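Long-range contact in putative sugar ABC transport system, substrate-binding protein (Bordetella parapertussis, PDB 5IX8), which probably binds a sugar in the periplasm as the solute-binding component of an ABC transporter: residues A239-G244 and V296-V301. Sequence-based numbering, arbitrary orientation.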
# COMPACT_ATOMS: atom_id res chain seq x y z
N ALA A 239 19.46 -5.18 4.22
CA ALA A 239 20.87 -5.17 3.83
C ALA A 239 21.14 -4.11 2.76
O ALA A 239 22.18 -3.45 2.76
CB ALA A 239 21.30 -6.56 3.35
N MSE A 240 20.19 -3.91 1.85
CA MSE A 240 20.34 -2.93 0.78
C MSE A 240 20.40 -1.51 1.34
O MSE A 240 21.11 -0.67 0.79
CB MSE A 240 19.17 -3.04 -0.22
CG MSE A 240 19.07 -4.39 -0.92
SE MSE A 240 17.57 -4.42 -2.21
CE MSE A 240 17.90 -6.13 -3.09
N ILE A 241 19.64 -1.23 2.40
CA ILE A 241 19.74 0.05 3.08
C ILE A 241 21.12 0.20 3.74
O ILE A 241 21.79 1.23 3.59
CB ILE A 241 18.62 0.20 4.12
CG1 ILE A 241 17.26 0.32 3.42
CG2 ILE A 241 18.86 1.40 5.01
CD1 ILE A 241 16.10 0.40 4.41
N ARG A 242 21.56 -0.83 4.46
CA ARG A 242 22.85 -0.73 5.13
C ARG A 242 23.99 -0.57 4.13
O ARG A 242 24.97 0.14 4.41
CB ARG A 242 23.08 -1.96 5.99
CG ARG A 242 22.19 -2.07 7.21
CD ARG A 242 22.67 -3.14 8.19
NE ARG A 242 21.57 -3.48 9.09
CZ ARG A 242 20.74 -4.49 8.87
NH1 ARG A 242 20.93 -5.27 7.80
NH2 ARG A 242 19.74 -4.73 9.70
N GLU A 243 23.91 -1.25 3.00
CA GLU A 243 24.94 -1.20 1.97
C GLU A 243 24.88 0.05 1.11
O GLU A 243 25.74 0.23 0.24
CB GLU A 243 24.83 -2.44 1.07
CG GLU A 243 25.27 -3.72 1.75
CD GLU A 243 24.65 -4.98 1.15
OE1 GLU A 243 24.06 -4.92 0.04
OE2 GLU A 243 24.75 -6.04 1.83
N GLY A 244 23.87 0.90 1.33
CA GLY A 244 23.74 2.17 0.64
C GLY A 244 23.00 2.13 -0.67
O GLY A 244 22.88 3.17 -1.32
N VAL A 296 12.10 4.26 6.54
CA VAL A 296 13.21 3.44 7.01
C VAL A 296 14.44 3.83 6.23
O VAL A 296 14.39 3.93 4.99
CB VAL A 296 12.90 1.94 6.86
CG1 VAL A 296 14.04 1.08 7.44
CG2 VAL A 296 11.54 1.59 7.52
N ASP A 297 15.55 4.07 6.93
CA ASP A 297 16.81 4.45 6.29
C ASP A 297 17.95 3.94 7.17
O ASP A 297 17.72 3.22 8.14
CB ASP A 297 16.87 5.97 6.06
CG ASP A 297 16.72 6.76 7.35
OD1 ASP A 297 17.13 6.27 8.42
OD2 ASP A 297 16.19 7.88 7.29
N LYS A 298 19.19 4.28 6.81
CA LYS A 298 20.33 3.83 7.61
C LYS A 298 20.19 4.22 9.08
O LYS A 298 20.69 3.50 9.97
CB LYS A 298 21.64 4.42 7.07
CG LYS A 298 22.16 3.76 5.83
CD LYS A 298 23.64 4.13 5.60
CE LYS A 298 24.51 3.57 6.73
NZ LYS A 298 25.99 3.85 6.59
N SER A 299 19.54 5.35 9.37
CA SER A 299 19.49 5.82 10.75
C SER A 299 18.58 4.97 11.62
O SER A 299 18.75 4.98 12.84
CB SER A 299 19.03 7.28 10.79
OG SER A 299 17.64 7.42 10.52
N ASN A 300 17.62 4.23 11.05
CA ASN A 300 16.71 3.46 11.89
C ASN A 300 16.45 2.05 11.38
O ASN A 300 15.52 1.39 11.88
CB ASN A 300 15.38 4.19 12.06
CG ASN A 300 14.62 4.32 10.76
OD1 ASN A 300 15.09 3.89 9.73
ND2 ASN A 300 13.45 4.92 10.82
N VAL A 301 17.20 1.56 10.40
CA VAL A 301 16.94 0.22 9.90
C VAL A 301 17.14 -0.82 11.01
O VAL A 301 16.49 -1.86 11.01
CB VAL A 301 17.82 -0.05 8.65
CG1 VAL A 301 19.33 -0.02 8.98
CG2 VAL A 301 17.45 -1.36 7.98
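The bond from Asp-297 N to Asn-300 OD1, 2.8 Å and nearly straight at 169°, holds the turn that Ile-241 touches, with Ile-241 CG2 3.5 Å from Asp-297 C. Asp-297 OD1 turns forward along the chain and accepts weak bonds from Ser-299 N and Asn-300 N, and with a backbone bond from Asn-300 N to Asp-297 O this makes a compact type I turn over residues 297-300. No hydrogen bond crosses to the helix end; the contact is largely apolar packing, and the two branches of Ile-241 go to different places. With chi1 at -68°, CG2 stands anti to the backbone N and lies against the Asp-297/Lys-298 peptide, 3.4 Å from Lys-298 N, while also reaching Val-301 CB at 4.1 Å. The other branch ends in CD1, 3.7 Å from Val-296 CG1, the two side chains crossing at about a right angle. On the outer side Lys-298 CG rests 3.4 Å from Ile-241 O, a carbonyl that also accepts Gly-244 N in the Schellman motif closing the helix. Arg-242, extended from CG to NE, lays CG 3.9 Å from Val-301 CG1, and its NH2 forms a salt bridge with Asp-302. In one alpha/beta lobe of the periplasmic binding protein fold, the contact thus seats the loop leaving edge strand 295-296 on the C-terminal end of helix 235-242, beside the antiparallel neighbour strand 246-250, whose Leu-246 and Val-249 pack round Ile-241.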